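Local coordinates for tetracycline repressor protein class G (Acinetobacter baumannii, PDB 6RX9) that represses the tetracycline resistance gene by binding operator DNA through a helix-turn-helix motif, and loses affinity for that DNA once tetracycline binds, at residues Ala11-Leu16 / Arg28-Arg33; Glu73-Phe78 / Gly198-Arg203; Ala89-Arg94 / Glu147-Asp152. One frame throughout, in Å; residues are numbered along the deposited sequence.

Overall arrangement
Contact 1 lies in the N-terminal DNA-binding part of this all-helical chain; contacts 2 and 3 belong to the C-terminal ligand-binding part and share helix 75-91, contact 2 near its start and contact 3 near its end. Contact 1 is partly buried and mostly apolar, leucines and alanines with an arginine at the margin. Contact 2, also partly buried, sets a tryptophan beside a partly exposed row of alternating charges. Contact 3 is a surface contact built on glutamine amides, backbone carbonyls and a water. Contacts 1 and 2 stand on opposite sides of the chain's centre, about 42 Å apart between centres, whereas contacts 1 and 3 touch where Leu14 packs on Tyr93.

Contact 1: Ala11-Leu16 / Arg28-Arg33; sequences AAALEL and RKLAER
Leu30 and Leu16 pack between helices 6-20 and 27-34, where the axes of 11-16 and 28-33 run at 114° to each other, 9.8 Å apart at closest approach. The packing is tight around the two alanines. Leu30 has CG anti to its backbone N (chi1 -179°), and its fork spreads against helix 6-20: CD1 comes to 3.7 Å from Ala13 N and 4.1 Å from Ala12 CB, while CD2 meets the methyl of Ala13, 4.0 Å from its CB. With only methyls at Ala12 and Ala13, the fork lies close to the backbone there. Leu16, its CG also anti to the backbone N, lays CD2 on the main chain of the partner helix, 3.8 Å from Leu30 N, and also brushes the CB of Lys29. No hydrogen bond joins the segments, and their cohesion is mostly apolar.

The solvent side is looser and carries the charges. Arg33 is bent at chi2 and chi3, and one face of its guanidinium lies on Leu16 CD1, 4.1 Å from Arg33 NH1. A salt bridge from Arg33 NH1 to Glu19, farther along helix 6-20, probably helps hold the group there, while Glu15 OE1 stays 5.1 Å from Arg33 NH2 without contact. Lys29 runs extended away from the interface, and its NZ bonds to the carbonyl of Ser24.

Helix 27-34 opens the helix-turn-helix motif, and this crossing seats it on helix 6-20. Leu51 and Leu55 of helix 48-59 close over Ala13, Leu51 also touches Leu30, Leu41 of helix 38-42 packs on Leu30 from within the motif, and Leu25 in the preceding loop meets Leu16.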
loop_
_atom_site.group_PDB
_atom_site.type_symbol
_atom_site.label_atom_id
_atom_site.label_comp_id
_atom_site.label_asym_id
_atom_site.label_seq_id
_atom_site.Cartn_x
_atom_site.Cartn_y
_atom_site.Cartn_z
ATOM N N ALA A 11 10.634 -11.253 -20.359
ATOM C CA ALA A 11 11.083 -12.526 -19.747
ATOM C C ALA A 11 12.477 -12.328 -19.135
ATOM O O ALA A 11 12.682 -12.743 -17.978
ATOM C CB ALA A 11 11.073 -13.636 -20.766
ATOM N N ALA A 12 13.390 -11.692 -19.877
ATOM C CA ALA A 12 14.775 -11.387 -19.445
ATOM C C ALA A 12 14.765 -10.333 -18.330
ATOM O O ALA A 12 15.570 -10.464 -17.386
ATOM C CB ALA A 12 15.592 -10.928 -20.628
ATOM N N ALA A 13 13.901 -9.318 -18.447
ATOM C CA ALA A 13 13.770 -8.201 -17.481
ATOM C C ALA A 13 13.313 -8.742 -16.120
ATOM O O ALA A 13 13.797 -8.240 -15.087
ATOM C CB ALA A 13 12.817 -7.159 -18.013
ATOM N N LEU A 14 12.416 -9.733 -16.121
ATOM C CA LEU A 14 11.895 -10.370 -14.882
ATOM C C LEU A 14 13.026 -11.120 -14.168
ATOM O O LEU A 14 13.161 -10.940 -12.943
ATOM C CB LEU A 14 10.727 -11.297 -15.233
ATOM C CG LEU A 14 9.402 -10.594 -15.529
ATOM C CD1 LEU A 14 8.404 -11.562 -16.142
ATOM C CD2 LEU A 14 8.823 -9.958 -14.275
ATOM N N GLU A 15 13.819 -11.913 -14.899
ATOM C CA GLU A 15 14.980 -12.660 -14.340
ATOM C C GLU A 15 15.971 -11.664 -13.727
ATOM O O GLU A 15 16.446 -11.919 -12.607
ATOM C CB GLU A 15 15.663 -13.516 -15.409
ATOM C CG GLU A 15 14.821 -14.697 -15.853
ATOM C CD GLU A 15 15.529 -15.738 -16.703
ATOM O OE1 GLU A 15 16.676 -15.487 -17.138
ATOM O OE2 GLU A 15 14.924 -16.803 -16.934
ATOM N N LEU A 16 16.249 -10.566 -14.439
ATOM C CA LEU A 16 17.202 -9.503 -14.022
ATOM C C LEU A 16 16.671 -8.810 -12.761
ATOM O O LEU A 16 17.464 -8.611 -11.823
ATOM C CB LEU A 16 17.377 -8.514 -15.180
ATOM C CG LEU A 16 18.504 -7.492 -15.035
ATOM C CD1 LEU A 16 19.811 -8.159 -14.623
ATOM C CD2 LEU A 16 18.691 -6.723 -16.336
ATOM N N ARG A 28 20.139 -0.424 -20.120
ATOM C CA ARG A 28 21.489 -0.792 -20.623
ATOM C C ARG A 28 21.842 -2.213 -20.162
ATOM O O ARG A 28 22.320 -2.998 -21.003
ATOM C CB ARG A 28 22.545 0.220 -20.168
ATOM C CG ARG A 28 23.885 0.065 -20.871
ATOM C CD ARG A 28 23.762 0.084 -22.387
ATOM N NE ARG A 28 25.048 -0.082 -23.044
ATOM C CZ ARG A 28 25.956 0.877 -23.204
ATOM N NH1 ARG A 28 27.093 0.603 -23.821
ATOM N NH2 ARG A 28 25.734 2.098 -22.747
ATOM N N LYS A 29 21.604 -2.534 -18.888
ATOM C CA LYS A 29 21.873 -3.880 -18.307
ATOM C C LYS A 29 20.972 -4.919 -18.985
ATOM O O LYS A 29 21.452 -6.048 -19.225
ATOM C CB LYS A 29 21.675 -3.859 -16.788
ATOM C CG LYS A 29 22.795 -3.179 -16.012
ATOM C CD LYS A 29 22.499 -3.030 -14.539
ATOM C CE LYS A 29 23.603 -2.321 -13.786
ATOM N NZ LYS A 29 23.239 -2.102 -12.367
ATOM N N LEU A 30 19.727 -4.547 -19.300
ATOM C CA LEU A 30 18.746 -5.427 -19.989
ATOM C C LEU A 30 19.269 -5.782 -21.388
ATOM O O LEU A 30 19.294 -6.983 -21.717
ATOM C CB LEU A 30 17.391 -4.716 -20.059
ATOM C CG LEU A 30 16.259 -5.501 -20.722
ATOM C CD1 LEU A 30 16.189 -6.925 -20.191
ATOM C CD2 LEU A 30 14.930 -4.790 -20.522
ATOM N N ALA A 31 19.674 -4.778 -22.174
ATOM C CA ALA A 31 20.204 -4.946 -23.549
ATOM C C ALA A 31 21.382 -5.928 -23.527
ATOM O O ALA A 31 21.415 -6.833 -24.388
ATOM C CB ALA A 31 20.612 -3.612 -24.126
ATOM N N GLU A 32 22.298 -5.755 -22.565
ATOM C CA GLU A 32 23.512 -6.598 -22.377
ATOM C C GLU A 32 23.088 -8.052 -22.133
ATOM O O GLU A 32 23.650 -8.947 -22.794
ATOM C CB GLU A 32 24.354 -6.056 -21.220
ATOM C CG GLU A 32 25.645 -6.823 -20.983
ATOM C CD GLU A 32 26.510 -6.299 -19.846
ATOM O OE1 GLU A 32 25.960 -5.661 -18.925
ATOM O OE2 GLU A 32 27.737 -6.531 -19.884
ATOM N N ARG A 33 22.124 -8.266 -21.229
ATOM C CA ARG A 33 21.589 -9.603 -20.849
ATOM C C ARG A 33 20.988 -10.290 -22.085
ATOM O O ARG A 33 21.206 -11.508 -22.245
ATOM C CB ARG A 33 20.562 -9.451 -19.719
ATOM C CG ARG A 33 19.847 -10.738 -19.321
ATOM C CD ARG A 33 20.791 -11.860 -18.935
ATOM N NE ARG A 33 21.707 -11.479 -17.866
ATOM C CZ ARG A 33 21.432 -11.516 -16.563
ATOM N NH1 ARG A 33 22.354 -11.144 -15.690
ATOM N NH2 ARG A 33 20.246 -11.915 -16.130
#

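Contact 2: Glu73-Phe78 / Gly198-Arg203; sequences EDWRVF and GFERLR
Arg76 and Glu200 face each other with CA atoms 8.6 Å apart, where the first turn of helix 75-91 meets the last turn of helix 185-202. Asp74 is the N-cap of the former, its carboxylate accepting weak bonds from the backbone N of Arg76 and of Val77. Trp75 packs between the helix ends. Its CG sits in the crowded position between backbone N and carbonyl carbon (chi1 65°). One face of the indole carries Arg76 CG, 3.5 Å above the plane and over the centre; on the opposite face Arg203 CD is offset toward the rim. Glu200 CG comes in at the edge, 3.6 Å from Trp75 CH2, and Phe199 CB lies obliquely, 3.7 Å from Trp75 CZ3. The guanidinium of Arg203 is turned 23° from the indole plane, and Arg203 NE donates to Glu200 O at 3.2 Å. Phe125 adds an edge-to-face ring to Trp75.

Outside this packing, charges of alternating sign form a network. Asp74 OD2 takes Arg76 NH2 at 2.8 Å. From the same guanidinium, NE reaches Glu200 OE1 at 3.0 Å in a bent, weak bond (138°), and NH1 makes a second weak bond to that oxygen. The other carboxylate oxygen, Glu200 OE2, pairs with Arg201 NH2 at 3.2 Å. Arg201 approaches its counterpart in the second subunit, a like-charge meeting that Glu200 probably eases.

Shared between Asp74 and Glu200, the one arginine at position 76 links a helix cap to the neighbouring helix end across a partly exposed edge, its bonds to Glu200 weak and bent.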
loop_
_atom_site.group_PDB
_atom_site.type_symbol
_atom_site.label_atom_id
_atom_site.label_comp_id
_atom_site.label_asym_id
_atom_site.label_seq_id
_atom_site.Cartn_x
_atom_site.Cartn_y
_atom_site.Cartn_z
ATOM N N GLU A 73 -19.691 -21.015 -6.523
ATOM C CA GLU A 73 -18.796 -20.399 -5.502
ATOM C C GLU A 73 -19.476 -19.122 -4.991
ATOM O O GLU A 73 -19.991 -18.352 -5.822
ATOM C CB GLU A 73 -17.391 -20.167 -6.075
ATOM C CG GLU A 73 -17.035 -18.711 -6.340
ATOM C CD GLU A 73 -15.588 -18.457 -6.742
ATOM O OE1 GLU A 73 -14.696 -19.178 -6.250
ATOM O OE2 GLU A 73 -15.354 -17.536 -7.547
ATOM N N ASP A 74 -19.500 -18.922 -3.670
ATOM C CA ASP A 74 -20.144 -17.745 -3.027
ATOM C C ASP A 74 -19.152 -16.575 -3.036
ATOM O O ASP A 74 -17.956 -16.810 -3.310
ATOM C CB ASP A 74 -20.641 -18.074 -1.615
ATOM C CG ASP A 74 -19.550 -18.032 -0.561
ATOM O OD1 ASP A 74 -18.497 -18.656 -0.789
ATOM O OD2 ASP A 74 -19.754 -17.353 0.467
ATOM N N TRP A 75 -19.645 -15.370 -2.748
ATOM C CA TRP A 75 -18.880 -14.096 -2.812
ATOM C C TRP A 75 -17.674 -14.132 -1.860
ATOM O O TRP A 75 -16.661 -13.486 -2.185
ATOM C CB TRP A 75 -19.795 -12.895 -2.531
ATOM C CG TRP A 75 -20.371 -12.840 -1.148
ATOM C CD1 TRP A 75 -21.543 -13.392 -0.714
ATOM C CD2 TRP A 75 -19.808 -12.160 -0.014
ATOM N NE1 TRP A 75 -21.742 -13.112 0.611
ATOM C CE2 TRP A 75 -20.694 -12.356 1.068
ATOM C CE3 TRP A 75 -18.645 -11.409 0.192
ATOM C CZ2 TRP A 75 -20.445 -11.827 2.333
ATOM C CZ3 TRP A 75 -18.401 -10.889 1.443
ATOM C CH2 TRP A 75 -19.289 -11.096 2.497
ATOM N N ARG A 76 -17.771 -14.853 -0.739
ATOM C CA ARG A 76 -16.706 -14.904 0.304
ATOM C C ARG A 76 -15.473 -15.627 -0.254
ATOM O O ARG A 76 -14.353 -15.106 -0.082
ATOM C CB ARG A 76 -17.214 -15.597 1.571
ATOM C CG ARG A 76 -18.382 -14.887 2.239
ATOM C CD ARG A 76 -18.808 -15.582 3.519
ATOM N NE ARG A 76 -20.223 -15.384 3.808
ATOM C CZ ARG A 76 -21.198 -16.265 3.582
ATOM N NH1 ARG A 76 -22.444 -15.951 3.897
ATOM N NH2 ARG A 76 -20.943 -17.449 3.051
ATOM N N VAL A 77 -15.674 -16.773 -0.906
ATOM C CA VAL A 77 -14.577 -17.588 -1.509
ATOM C C VAL A 77 -13.967 -16.801 -2.678
ATOM O O VAL A 77 -12.727 -16.799 -2.789
ATOM C CB VAL A 77 -15.074 -18.982 -1.939
ATOM C CG1 VAL A 77 -14.029 -19.733 -2.749
ATOM C CG2 VAL A 77 -15.512 -19.806 -0.736
ATOM N N PHE A 78 -14.799 -16.142 -3.494
ATOM C CA PHE A 78 -14.362 -15.328 -4.660
ATOM C C PHE A 78 -13.403 -14.221 -4.201
ATOM O O PHE A 78 -12.309 -14.110 -4.786
ATOM C CB PHE A 78 -15.548 -14.706 -5.401
ATOM C CG PHE A 78 -15.131 -13.695 -6.439
ATOM C CD1 PHE A 78 -14.394 -14.088 -7.545
ATOM C CD2 PHE A 78 -15.441 -12.352 -6.295
ATOM C CE1 PHE A 78 -13.989 -13.163 -8.494
ATOM C CE2 PHE A 78 -15.031 -11.425 -7.242
ATOM C CZ PHE A 78 -14.308 -11.832 -8.340
ATOM N N GLY A 198 -16.473 -8.544 7.817
ATOM C CA GLY A 198 -17.051 -7.192 7.950
ATOM C C GLY A 198 -18.002 -6.847 6.816
ATOM O O GLY A 198 -19.017 -6.181 7.089
ATOM N N PHE A 199 -17.688 -7.260 5.584
ATOM C CA PHE A 199 -18.538 -7.021 4.387
ATOM C C PHE A 199 -19.921 -7.646 4.597
ATOM O O PHE A 199 -20.915 -7.007 4.207
ATOM C CB PHE A 199 -17.894 -7.575 3.113
ATOM C CG PHE A 199 -16.630 -6.880 2.664
ATOM C CD1 PHE A 199 -16.401 -5.541 2.946
ATOM C CD2 PHE A 199 -15.681 -7.570 1.926
ATOM C CE1 PHE A 199 -15.241 -4.917 2.515
ATOM C CE2 PHE A 199 -14.523 -6.942 1.495
ATOM C CZ PHE A 199 -14.306 -5.617 1.791
ATOM N N GLU A 200 -19.978 -8.833 5.212
ATOM C CA GLU A 200 -21.229 -9.617 5.426
ATOM C C GLU A 200 -22.347 -8.706 5.949
ATOM O O GLU A 200 -23.470 -8.795 5.414
ATOM C CB GLU A 200 -21.009 -10.769 6.410
ATOM C CG GLU A 200 -19.959 -11.773 5.967
ATOM C CD GLU A 200 -20.190 -13.198 6.442
ATOM O OE1 GLU A 200 -21.260 -13.758 6.123
ATOM O OE2 GLU A 200 -19.297 -13.749 7.118
ATOM N N ARG A 201 -22.045 -7.850 6.933
ATOM C CA ARG A 201 -23.042 -7.002 7.649
ATOM C C ARG A 201 -23.259 -5.681 6.895
ATOM O O ARG A 201 -24.381 -5.150 6.978
ATOM C CB ARG A 201 -22.637 -6.686 9.099
ATOM C CG ARG A 201 -21.336 -7.307 9.593
ATOM C CD ARG A 201 -21.527 -8.698 10.172
ATOM N NE ARG A 201 -20.515 -9.657 9.747
ATOM C CZ ARG A 201 -20.506 -10.949 10.075
ATOM N NH1 ARG A 201 -21.455 -11.454 10.847
ATOM N NH2 ARG A 201 -19.544 -11.738 9.625
ATOM N N LEU A 202 -22.237 -5.161 6.203
ATOM C CA LEU A 202 -22.264 -3.807 5.581
ATOM C C LEU A 202 -22.527 -3.893 4.069
ATOM O O LEU A 202 -22.426 -2.843 3.415
ATOM C CB LEU A 202 -20.934 -3.100 5.866
ATOM C CG LEU A 202 -20.536 -2.997 7.339
ATOM C CD1 LEU A 202 -19.315 -2.103 7.503
ATOM C CD2 LEU A 202 -21.689 -2.480 8.187
ATOM N N ARG A 203 -22.891 -5.074 3.552
ATOM C CA ARG A 203 -23.124 -5.345 2.103
ATOM C C ARG A 203 -24.039 -4.284 1.477
ATOM O O ARG A 203 -23.732 -3.836 0.357
ATOM C CB ARG A 203 -23.759 -6.726 1.903
ATOM C CG ARG A 203 -22.766 -7.878 1.919
ATOM C CD ARG A 203 -23.414 -9.183 1.513
ATOM N NE ARG A 203 -24.365 -9.652 2.512
ATOM C CZ ARG A 203 -25.122 -10.736 2.386
ATOM N NH1 ARG A 203 -25.047 -11.480 1.293
ATOM N NH2 ARG A 203 -25.957 -11.074 3.354
#

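Contact 3: Ala89-Arg94 / Glu147-Asp152; sequences ALLSYR and EQQASD
The amides of Gln148 and Gln149 are the flat groups that meet Leu90, Leu91 and Tyr93. Both methyls of Leu91 lie on one side of the Gln148 amide, CD2 over the amide carbon and 3.9 Å from Gln148 NE2, CD1 well offset, past the rim between OE1 and NE2; the leucine and glutamine side chains cross at about a right angle. Gln148 OE1 accepts from Arg87 NH2. Leu91 CD2 also packs 4.0 Å from Gln149 CG. Beyond it, Gln149 NE2 lies 3.0 Å from Leu90 O and 3.2 Å from Tyr93 O, the two carbonyls approaching this nitrogen from opposite sides of the amide plane. Both bonds are weak and bent (130° and 126°), consistent with two carbonyls sharing one N-H. The remaining N-H goes to a water 2.9 Å from Gln149 NE2, which in turn donates to Leu91 O at 2.7 Å.

One side-chain nitrogen therefore gathers three backbone carbonyls near the C-terminal end of helix 75-91, two directly and one through water. Gln149 OE1 accepts from Ala97 N, so the same amide also reaches helix 96-102.

Leu90 and Leu91 rest on Val145 of helix 127-155, and Leu90 lies close to His100, a probable magnesium ligand. Tyr93 packs on helices 6-20 and 48-59, which places this joint between helix 127-155 and the DNA-binding helices.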
loop_
_atom_site.group_PDB
_atom_site.type_symbol
_atom_site.label_atom_id
_atom_site.label_comp_id
_atom_site.label_asym_id
_atom_site.label_seq_id
_atom_site.Cartn_x
_atom_site.Cartn_y
_atom_site.Cartn_z
ATOM N N ALA A 89 0.974 -12.794 -6.751
ATOM C CA ALA A 89 1.450 -12.073 -7.957
ATOM C C ALA A 89 2.472 -10.998 -7.564
ATOM O O ALA A 89 3.501 -10.891 -8.255
ATOM C CB ALA A 89 0.286 -11.463 -8.697
ATOM N N LEU A 90 2.196 -10.219 -6.512
ATOM C CA LEU A 90 3.096 -9.125 -6.052
ATOM C C LEU A 90 4.339 -9.715 -5.370
ATOM O O LEU A 90 5.411 -9.096 -5.485
ATOM C CB LEU A 90 2.338 -8.175 -5.117
ATOM C CG LEU A 90 1.228 -7.348 -5.768
ATOM C CD1 LEU A 90 0.586 -6.416 -4.757
ATOM C CD2 LEU A 90 1.754 -6.557 -6.960
ATOM N N LEU A 91 4.210 -10.864 -4.695
ATOM C CA LEU A 91 5.331 -11.531 -3.977
ATOM C C LEU A 91 6.211 -12.328 -4.952
ATOM O O LEU A 91 7.326 -12.697 -4.540
ATOM C CB LEU A 91 4.781 -12.453 -2.883
ATOM C CG LEU A 91 4.285 -11.769 -1.607
ATOM C CD1 LEU A 91 3.625 -12.781 -0.683
ATOM C CD2 LEU A 91 5.418 -11.056 -0.883
ATOM N N SER A 92 5.744 -12.582 -6.182
ATOM C CA SER A 92 6.396 -13.503 -7.155
ATOM C C SER A 92 7.728 -12.925 -7.655
ATOM O O SER A 92 8.549 -13.718 -8.147
ATOM C CB SER A 92 5.480 -13.850 -8.306
ATOM O OG SER A 92 5.247 -12.732 -9.147
ATOM N N TYR A 93 7.943 -11.610 -7.533
ATOM C CA TYR A 93 9.195 -10.937 -7.970
ATOM C C TYR A 93 9.636 -9.894 -6.940
ATOM O O TYR A 93 8.784 -9.231 -6.315
ATOM C CB TYR A 93 9.014 -10.330 -9.363
ATOM C CG TYR A 93 8.981 -11.364 -10.456
ATOM C CD1 TYR A 93 10.155 -11.901 -10.956
ATOM C CD2 TYR A 93 7.783 -11.850 -10.955
ATOM C CE1 TYR A 93 10.146 -12.873 -11.940
ATOM C CE2 TYR A 93 7.757 -12.821 -11.944
ATOM C CZ TYR A 93 8.942 -13.335 -12.436
ATOM O OH TYR A 93 8.934 -14.294 -13.406
ATOM N N ARG A 94 10.956 -9.771 -6.783
ATOM C CA ARG A 94 11.629 -8.731 -5.963
ATOM C C ARG A 94 11.024 -7.361 -6.303
ATOM O O ARG A 94 10.864 -7.064 -7.503
ATOM C CB ARG A 94 13.136 -8.793 -6.226
ATOM C CG ARG A 94 13.967 -7.831 -5.394
ATOM C CD ARG A 94 15.441 -8.138 -5.546
ATOM N NE ARG A 94 16.268 -7.209 -4.792
ATOM C CZ ARG A 94 17.594 -7.256 -4.725
ATOM N NH1 ARG A 94 18.269 -8.195 -5.371
ATOM N NH2 ARG A 94 18.243 -6.358 -4.006
ATOM N N GLU A 147 4.950 -3.861 3.032
ATOM C CA GLU A 147 5.576 -4.029 4.374
ATOM C C GLU A 147 6.409 -5.318 4.400
ATOM O O GLU A 147 7.555 -5.272 4.901
ATOM C CB GLU A 147 4.504 -4.026 5.466
ATOM C CG GLU A 147 5.070 -3.944 6.875
ATOM C CD GLU A 147 4.055 -3.589 7.950
ATOM O OE1 GLU A 147 3.771 -4.448 8.808
ATOM O OE2 GLU A 147 3.548 -2.447 7.931
ATOM N N GLN A 148 5.860 -6.421 3.880
ATOM C CA GLN A 148 6.526 -7.751 3.855
ATOM C C GLN A 148 7.819 -7.665 3.036
ATOM O O GLN A 148 8.852 -8.171 3.510
ATOM C CB GLN A 148 5.598 -8.821 3.278
ATOM C CG GLN A 148 6.219 -10.212 3.268
ATOM C CD GLN A 148 5.207 -11.315 3.073
ATOM O OE1 GLN A 148 4.004 -11.124 3.239
ATOM N NE2 GLN A 148 5.696 -12.494 2.724
ATOM N N GLN A 149 7.766 -7.044 1.857
ATOM C CA GLN A 149 8.916 -6.986 0.914
ATOM C C GLN A 149 9.969 -5.991 1.422
ATOM O O GLN A 149 11.164 -6.225 1.152
ATOM C CB GLN A 149 8.429 -6.665 -0.499
ATOM C CG GLN A 149 7.794 -7.871 -1.173
ATOM C CD GLN A 149 7.435 -7.631 -2.618
ATOM O OE1 GLN A 149 6.992 -6.549 -2.999
ATOM N NE2 GLN A 149 7.603 -8.659 -3.432
ATOM N N ALA A 150 9.557 -4.934 2.126
ATOM C CA ALA A 150 10.470 -3.951 2.759
ATOM C C ALA A 150 11.313 -4.653 3.833
ATOM O O ALA A 150 12.517 -4.355 3.915
ATOM C CB ALA A 150 9.687 -2.795 3.336
ATOM N N SER A 151 10.700 -5.551 4.614
ATOM C CA SER A 151 11.356 -6.363 5.676
ATOM C C SER A 151 12.423 -7.276 5.062
ATOM O O SER A 151 13.519 -7.368 5.646
ATOM C CB SER A 151 10.348 -7.165 6.459
ATOM O OG SER A 151 9.365 -6.323 7.039
ATOM N N ASP A 152 12.106 -7.925 3.934
ATOM C CA ASP A 152 13.024 -8.822 3.179
ATOM C C ASP A 152 14.229 -8.023 2.668
ATOM O O ASP A 152 15.367 -8.501 2.836
ATOM C CB ASP A 152 12.328 -9.483 1.985
ATOM C CG ASP A 152 11.182 -10.411 2.347
ATOM O OD1 ASP A 152 11.018 -10.711 3.546
ATOM O OD2 ASP A 152 10.460 -10.823 1.419
HETATM O O HOH W 1 8.650 -11.281 -2.705
#